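Long-range contact in cellobiose 2-epimerase (Caldibacillus thermoamylovorans, PDB 5ZHB), which probably catalyses the reversible epimerisation at C2 of the reducing-end glucose of cellobiose: residues M183-T194 with L205-F216. Residues are numbered along the deposited sequence; the frame is centred on the assembly and turned at random.
Sequences MNTHLHVLEAYT and LKGRIANLIDLF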
ATOM      1  N   MET A 183       3.517 -12.314   4.164  1.00 21.28           N
ATOM      2  CA  MET A 183       2.168 -11.844   3.925  1.00 19.49           C
ATOM      3  C   MET A 183       2.235 -10.533   3.159  1.00 18.34           C
ATOM      4  O   MET A 183       1.498 -10.338   2.181  1.00 20.14           O
ATOM      5  CB  MET A 183       1.444 -11.708   5.280  1.00 19.58           C
ATOM      6  CG  MET A 183       0.069 -11.071   5.243  1.00 21.93           C
ATOM      7  SD  MET A 183       0.115  -9.260   5.247  1.00 23.13           S
ATOM      8  CE  MET A 183       0.675  -8.956   6.914  1.00 22.35           C
ATOM      9  N   ASN A 184       3.154  -9.663   3.573  1.00 19.08           N
ATOM     10  CA  ASN A 184       3.190  -8.320   2.988  1.00 21.11           C
ATOM     11  C   ASN A 184       3.383  -8.386   1.476  1.00 18.33           C
ATOM     12  O   ASN A 184       2.684  -7.698   0.730  1.00 17.83           O
ATOM     13  CB  ASN A 184       4.233  -7.443   3.664  1.00 22.17           C
ATOM     14  CG  ASN A 184       4.113  -6.002   3.221  1.00 26.16           C
ATOM     15  OD1 ASN A 184       3.112  -5.346   3.516  1.00 24.18           O
ATOM     16  ND2 ASN A 184       5.095  -5.537   2.458  1.00 28.89           N
ATOM     17  N   THR A 185       4.372  -9.179   1.007  1.00 18.86           N
ATOM     18  CA  THR A 185       4.642  -9.266  -0.429  1.00 18.46           C
ATOM     19  C   THR A 185       3.439  -9.839  -1.174  1.00 19.15           C
ATOM     20  O   THR A 185       3.040  -9.307  -2.194  1.00 18.70           O
ATOM     21  CB  THR A 185       5.903 -10.096  -0.690  1.00 20.70           C
ATOM     22  OG1 THR A 185       6.995  -9.379  -0.127  1.00 20.71           O
ATOM     23  CG2 THR A 185       6.166 -10.287  -2.173  1.00 22.95           C
ATOM     24  N   HIS A 186       2.815 -10.896  -0.616  1.00 18.38           N
ATOM     25  CA  HIS A 186       1.645 -11.509  -1.217  1.00 20.02           C
ATOM     26  C   HIS A 186       0.487 -10.516  -1.314  1.00 19.03           C
ATOM     27  O   HIS A 186      -0.237 -10.492  -2.315  1.00 20.09           O
ATOM     28  CB  HIS A 186       1.323 -12.802  -0.446  1.00 22.44           C
ATOM     29  CG  HIS A 186       2.312 -13.879  -0.791  1.00 24.51           C
ATOM     30  ND1 HIS A 186       3.548 -13.968  -0.187  1.00 23.79           N
ATOM     31  CD2 HIS A 186       2.258 -14.887  -1.712  1.00 25.24           C
ATOM     32  CE1 HIS A 186       4.221 -14.996  -0.729  1.00 24.57           C
ATOM     33  NE2 HIS A 186       3.460 -15.574  -1.658  1.00 23.59           N
ATOM     34  N   LEU A 187       0.329  -9.661  -0.292  1.00 19.70           N
ATOM     35  CA  LEU A 187      -0.791  -8.716  -0.303  1.00 20.12           C
ATOM     36  C   LEU A 187      -0.657  -7.766  -1.490  1.00 18.41           C
ATOM     37  O   LEU A 187      -1.631  -7.517  -2.228  1.00 19.92           O
ATOM     38  CB  LEU A 187      -0.853  -7.969   1.036  1.00 19.28           C
ATOM     39  CG  LEU A 187      -1.949  -6.899   1.182  1.00 19.57           C
ATOM     40  CD1 LEU A 187      -3.308  -7.479   0.913  1.00 20.70           C
ATOM     41  CD2 LEU A 187      -1.926  -6.245   2.539  1.00 21.44           C
ATOM     42  N   HIS A 188       0.551  -7.183  -1.639  1.00 18.18           N
ATOM     43  CA  HIS A 188       0.776  -6.168  -2.669  1.00 17.57           C
ATOM     44  C   HIS A 188       0.864  -6.793  -4.062  1.00 18.69           C
ATOM     45  O   HIS A 188       0.522  -6.130  -5.038  1.00 17.66           O
ATOM     46  CB  HIS A 188       1.872  -5.182  -2.249  1.00 17.98           C
ATOM     47  CG  HIS A 188       1.429  -4.446  -1.036  1.00 18.38           C
ATOM     48  ND1 HIS A 188       0.428  -3.492  -1.084  1.00 19.33           N
ATOM     49  CD2 HIS A 188       1.706  -4.611   0.257  1.00 19.89           C
ATOM     50  CE1 HIS A 188       0.196  -3.067   0.153  1.00 19.82           C
ATOM     51  NE2 HIS A 188       0.934  -3.733   0.971  1.00 18.11           N
ATOM     52  N   VAL A 189       1.255  -8.067  -4.173  1.00 18.52           N
ATOM     53  CA  VAL A 189       1.109  -8.734  -5.451  1.00 20.01           C
ATOM     54  C   VAL A 189      -0.382  -8.823  -5.792  1.00 20.51           C
ATOM     55  O   VAL A 189      -0.782  -8.512  -6.906  1.00 19.15           O
ATOM     56  CB  VAL A 189       1.810 -10.101  -5.503  1.00 20.50           C
ATOM     57  CG1 VAL A 189       1.474 -10.866  -6.785  1.00 21.91           C
ATOM     58  CG2 VAL A 189       3.314  -9.924  -5.356  1.00 21.76           C
ATOM     59  N   LEU A 190      -1.209  -9.262  -4.835  1.00 21.76           N
ATOM     60  CA  LEU A 190      -2.653  -9.349  -5.079  1.00 22.22           C
ATOM     61  C   LEU A 190      -3.244  -7.986  -5.452  1.00 20.17           C
ATOM     62  O   LEU A 190      -4.012  -7.863  -6.402  1.00 20.83           O
ATOM     63  CB  LEU A 190      -3.303  -9.955  -3.839  1.00 20.88           C
ATOM     64  CG  LEU A 190      -4.830 -10.071  -3.867  1.00 21.89           C
ATOM     65  CD1 LEU A 190      -5.336 -10.955  -4.997  1.00 22.66           C
ATOM     66  CD2 LEU A 190      -5.245 -10.653  -2.555  1.00 23.68           C
ATOM     67  N   GLU A 191      -2.860  -6.942  -4.721  1.00 20.46           N
ATOM     68  CA  GLU A 191      -3.335  -5.589  -4.974  1.00 21.62           C
ATOM     69  C   GLU A 191      -2.999  -5.191  -6.414  1.00 22.23           C
ATOM     70  O   GLU A 191      -3.831  -4.670  -7.127  1.00 18.37           O
ATOM     71  CB  GLU A 191      -2.649  -4.687  -3.947  1.00 19.65           C
ATOM     72  CG  GLU A 191      -2.803  -3.187  -4.159  1.00 22.84           C
ATOM     73  CD  GLU A 191      -1.923  -2.426  -3.179  1.00 21.62           C
ATOM     74  OE1 GLU A 191      -0.703  -2.690  -3.163  1.00 21.38           O
ATOM     75  OE2 GLU A 191      -2.451  -1.632  -2.401  1.00 21.36           O
ATOM     76  N   ALA A 192      -1.735  -5.385  -6.803  1.00 19.80           N
ATOM     77  CA  ALA A 192      -1.268  -5.011  -8.127  1.00 21.50           C
ATOM     78  C   ALA A 192      -2.016  -5.778  -9.224  1.00 21.25           C
ATOM     79  O   ALA A 192      -2.473  -5.216 -10.225  1.00 21.24           O
ATOM     80  CB  ALA A 192       0.205  -5.312  -8.162  1.00 22.59           C
ATOM     81  N   TYR A 193      -2.133  -7.079  -9.023  1.00 22.87           N
ATOM     82  CA  TYR A 193      -2.746  -7.942 -10.021  1.00 24.76           C
ATOM     83  C   TYR A 193      -4.231  -7.644 -10.173  1.00 25.72           C
ATOM     84  O   TYR A 193      -4.741  -7.765 -11.280  1.00 27.81           O
ATOM     85  CB  TYR A 193      -2.576  -9.414  -9.658  1.00 23.32           C
ATOM     86  CG  TYR A 193      -1.199 -10.004  -9.936  1.00 24.12           C
ATOM     87  CD1 TYR A 193      -0.111  -9.202 -10.275  1.00 24.80           C
ATOM     88  CD2 TYR A 193      -1.001 -11.376  -9.858  1.00 22.85           C
ATOM     89  CE1 TYR A 193       1.124  -9.757 -10.542  1.00 23.85           C
ATOM     90  CE2 TYR A 193       0.232 -11.945 -10.129  1.00 23.61           C
ATOM     91  CZ  TYR A 193       1.294 -11.133 -10.493  1.00 23.84           C
ATOM     92  OH  TYR A 193       2.523 -11.708 -10.722  1.00 23.13           O
ATOM     93  N   THR A 194      -4.919  -7.292  -9.073  1.00 25.13           N
ATOM     94  CA  THR A 194      -6.295  -6.805  -9.166  1.00 22.98           C
ATOM     95  C   THR A 194      -6.401  -5.654 -10.166  1.00 25.18           C
ATOM     96  O   THR A 194      -7.301  -5.641 -11.022  1.00 25.68           O
ATOM     97  CB  THR A 194      -6.806  -6.372  -7.799  1.00 22.09           C
ATOM     98  OG1 THR A 194      -6.719  -7.561  -7.027  1.00 22.42           O
ATOM     99  CG2 THR A 194      -8.250  -5.901  -7.812  1.00 22.86           C
ATOM    100  N   LEU A 205      -4.077 -14.608 -15.705  1.00 30.22           N
ATOM    101  CA  LEU A 205      -3.944 -13.644 -14.610  1.00 30.51           C
ATOM    102  C   LEU A 205      -5.060 -13.891 -13.586  1.00 31.75           C
ATOM    103  O   LEU A 205      -4.795 -14.063 -12.385  1.00 29.78           O
ATOM    104  CB  LEU A 205      -3.987 -12.231 -15.191  1.00 30.25           C
ATOM    105  CG  LEU A 205      -4.102 -11.066 -14.194  1.00 29.93           C
ATOM    106  CD1 LEU A 205      -2.970 -11.093 -13.164  1.00 29.34           C
ATOM    107  CD2 LEU A 205      -4.139  -9.740 -14.873  1.00 29.38           C
ATOM    108  N   LYS A 206      -6.302 -14.000 -14.094  1.00 31.69           N
ATOM    109  CA  LYS A 206      -7.442 -14.342 -13.252  1.00 31.03           C
ATOM    110  C   LYS A 206      -7.104 -15.516 -12.338  1.00 30.93           C
ATOM    111  O   LYS A 206      -7.395 -15.492 -11.137  1.00 31.49           O
ATOM    112  CB  LYS A 206      -8.686 -14.665 -14.089  1.00 33.08           C
ATOM    113  CG  LYS A 206      -9.991 -14.601 -13.310  1.00 39.04           C
ATOM    114  CD  LYS A 206     -11.192 -15.055 -14.128  1.00 42.82           C
ATOM    115  CE  LYS A 206     -12.445 -15.086 -13.337  1.00 46.91           C
ATOM    116  NZ  LYS A 206     -13.594 -15.236 -14.232  1.00 48.11           N
ATOM    117  N   GLY A 207      -6.465 -16.550 -12.903  1.00 29.97           N
ATOM    118  CA  GLY A 207      -6.121 -17.713 -12.120  1.00 29.25           C
ATOM    119  C   GLY A 207      -5.029 -17.424 -11.102  1.00 26.69           C
ATOM    120  O   GLY A 207      -4.979 -18.082 -10.065  1.00 27.14           O
ATOM    121  N   ARG A 208      -4.120 -16.487 -11.428  1.00 25.64           N
ATOM    122  CA  ARG A 208      -3.092 -16.088 -10.475  1.00 27.31           C
ATOM    123  C   ARG A 208      -3.749 -15.351  -9.297  1.00 25.79           C
ATOM    124  O   ARG A 208      -3.360 -15.570  -8.146  1.00 25.55           O
ATOM    125  CB  ARG A 208      -1.973 -15.300 -11.181  1.00 28.96           C
ATOM    126  CG  ARG A 208      -1.315 -16.094 -12.320  1.00 28.58           C
ATOM    127  CD  ARG A 208      -0.125 -16.909 -11.826  1.00 32.03           C
ATOM    128  NE  ARG A 208      -0.562 -18.046 -11.040  1.00 36.15           N
ATOM    129  CZ  ARG A 208       0.102 -18.772 -10.185  1.00 34.79           C
ATOM    130  NH1 ARG A 208       1.215 -18.375  -9.595  1.00 35.29           N
ATOM    131  NH2 ARG A 208      -0.438 -19.923  -9.856  1.00 39.20           N
ATOM    132  N   ILE A 209      -4.766 -14.543  -9.566  1.00 25.96           N
ATOM    133  CA  ILE A 209      -5.507 -13.898  -8.479  1.00 25.99           C
ATOM    134  C   ILE A 209      -6.190 -14.941  -7.584  1.00 26.82           C
ATOM    135  O   ILE A 209      -6.103 -14.898  -6.341  1.00 24.79           O
ATOM    136  CB  ILE A 209      -6.465 -12.855  -9.064  1.00 25.35           C
ATOM    137  CG1 ILE A 209      -5.662 -11.727  -9.739  1.00 26.41           C
ATOM    138  CG2 ILE A 209      -7.405 -12.294  -7.986  1.00 25.69           C
ATOM    139  CD1 ILE A 209      -6.457 -10.850 -10.680  1.00 25.35           C
ATOM    140  N   ALA A 210      -6.825 -15.952  -8.209  1.00 28.67           N
ATOM    141  CA  ALA A 210      -7.560 -16.947  -7.436  1.00 27.18           C
ATOM    142  C   ALA A 210      -6.596 -17.707  -6.549  1.00 25.46           C
ATOM    143  O   ALA A 210      -6.899 -17.992  -5.388  1.00 27.89           O
ATOM    144  CB  ALA A 210      -8.359 -17.887  -8.343  1.00 29.51           C
ATOM    145  N   ASN A 211      -5.400 -17.983  -7.084  1.00 24.37           N
ATOM    146  CA  ASN A 211      -4.353 -18.609  -6.304  1.00 25.23           C
ATOM    147  C   ASN A 211      -3.969 -17.766  -5.079  1.00 23.90           C
ATOM    148  O   ASN A 211      -3.894 -18.301  -3.971  1.00 26.40           O
ATOM    149  CB  ASN A 211      -3.186 -19.011  -7.202  1.00 28.10           C
ATOM    150  CG  ASN A 211      -2.093 -19.714  -6.439  1.00 31.52           C
ATOM    151  OD1 ASN A 211      -2.320 -20.749  -5.809  1.00 28.29           O
ATOM    152  ND2 ASN A 211      -0.891 -19.153  -6.452  1.00 33.72           N
ATOM    153  N   LEU A 212      -3.699 -16.467  -5.257  1.00 26.03           N
ATOM    154  CA  LEU A 212      -3.367 -15.585  -4.124  1.00 23.27           C
ATOM    155  C   LEU A 212      -4.466 -15.560  -3.062  1.00 22.25           C
ATOM    156  O   LEU A 212      -4.194 -15.591  -1.844  1.00 25.42           O
ATOM    157  CB  LEU A 212      -3.059 -14.192  -4.686  1.00 23.57           C
ATOM    158  CG  LEU A 212      -1.630 -14.045  -5.245  1.00 23.56           C
ATOM    159  CD1 LEU A 212      -1.490 -12.989  -6.276  1.00 22.70           C
ATOM    160  CD2 LEU A 212      -0.645 -13.751  -4.126  1.00 25.29           C
ATOM    161  N   ILE A 213      -5.709 -15.527  -3.511  1.00 26.08           N
ATOM    162  CA  ILE A 213      -6.825 -15.478  -2.573  1.00 25.36           C
ATOM    163  C   ILE A 213      -6.848 -16.740  -1.728  1.00 25.32           C
ATOM    164  O   ILE A 213      -6.990 -16.702  -0.504  1.00 29.21           O
ATOM    165  CB  ILE A 213      -8.151 -15.222  -3.304  1.00 28.29           C
ATOM    166  CG1 ILE A 213      -8.177 -13.823  -3.860  1.00 28.01           C
ATOM    167  CG2 ILE A 213      -9.343 -15.471  -2.353  1.00 31.11           C
ATOM    168  CD1 ILE A 213      -9.155 -13.626  -4.998  1.00 29.02           C
ATOM    169  N   ASP A 214      -6.608 -17.876  -2.376  1.00 30.16           N
ATOM    170  CA  ASP A 214      -6.628 -19.160  -1.686  1.00 28.83           C
ATOM    171  C   ASP A 214      -5.456 -19.288  -0.717  1.00 30.02           C
ATOM    172  O   ASP A 214      -5.631 -19.759   0.412  1.00 26.54           O
ATOM    173  CB  ASP A 214      -6.777 -20.280  -2.698  1.00 35.23           C
ATOM    174  CG  ASP A 214      -7.306 -21.550  -2.059  1.00 42.70           C
ATOM    175  OD1 ASP A 214      -8.454 -21.508  -1.552  1.00 44.31           O
ATOM    176  OD2 ASP A 214      -6.516 -22.490  -1.939  1.00 45.45           O
ATOM    177  N   LEU A 215      -4.268 -18.785  -1.120  1.00 26.84           N
ATOM    178  CA  LEU A 215      -3.148 -18.712  -0.201  1.00 25.68           C
ATOM    179  C   LEU A 215      -3.508 -17.862   1.022  1.00 22.48           C
ATOM    180  O   LEU A 215      -3.170 -18.213   2.151  1.00 24.13           O
ATOM    181  CB  LEU A 215      -1.916 -18.158  -0.917  1.00 24.92           C
ATOM    182  CG  LEU A 215      -1.206 -19.062  -1.934  1.00 27.20           C
ATOM    183  CD1 LEU A 215      -0.193 -18.260  -2.717  1.00 28.98           C
ATOM    184  CD2 LEU A 215      -0.522 -20.186  -1.228  1.00 26.64           C
ATOM    185  N   PHE A 216      -4.146 -16.713   0.805  1.00 23.87           N
ATOM    186  CA  PHE A 216      -4.582 -15.911   1.944  1.00 25.38           C
ATOM    187  C   PHE A 216      -5.519 -16.727   2.834  1.00 23.76           C
ATOM    188  O   PHE A 216      -5.318 -16.775   4.052  1.00 28.23           O
ATOM    189  CB  PHE A 216      -5.247 -14.593   1.545  1.00 26.95           C
ATOM    190  CG  PHE A 216      -4.215 -13.473   1.503  1.00 23.59           C
ATOM    191  CD1 PHE A 216      -3.823 -12.834   2.677  1.00 24.44           C
ATOM    192  CD2 PHE A 216      -3.572 -13.158   0.318  1.00 25.20           C
ATOM    193  CE1 PHE A 216      -2.849 -11.849   2.649  1.00 25.31           C
ATOM    194  CE2 PHE A 216      -2.602 -12.168   0.292  1.00 24.75           C
ATOM    195  CZ  PHE A 216      -2.231 -11.530   1.455  1.00 24.21           C
TER
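Phe216 drives its ring edge-on into the backbone of segment 183-194, its CZ 3.6 Å from Leu187 CA, while CE1 meets Met183 CG at 4.0 Å. With an alanine here, the phenyl edge is gone and a gap is likely to open between Met183, Leu187 and Leu190. Leu190 fits as a knob among Ile209, Leu212, Ile213 and Phe216; CG stands anti to the backbone N (chi1 177°), which carries CD1 to Ile209 CG2 at 3.9 Å and CD2 to the phenyl ring. Leu212 reciprocates, splitting its methyls: CD1 packs on Val189 CG1 at 3.7 Å, and CD2 comes to the edge of the His186 imidazole. Farther along, Leu205 CD1 lies 3.8 Å from Tyr193 CG, and Val189 CG1, of the same helix as Tyr193, lies over the centre of one face of the tyrosine ring.

No hydrogen bond links segment 183-194 to segment 205-216. Tyr193 OH hydrogen-bonds Glu145 OE2, and His186 uses ND1 for Thr182 O and NE2 for Tyr156 N.

The segment axes approach to 9.9 Å, with 148° between their N-to-C directions, a roughly antiparallel helical hairpin consistent with this family's (alpha/alpha)6-barrel. Helices 111-128 and 245-262 flank segment 183-194, and helix 131-145 packs against Tyr193, Leu205 and Arg208.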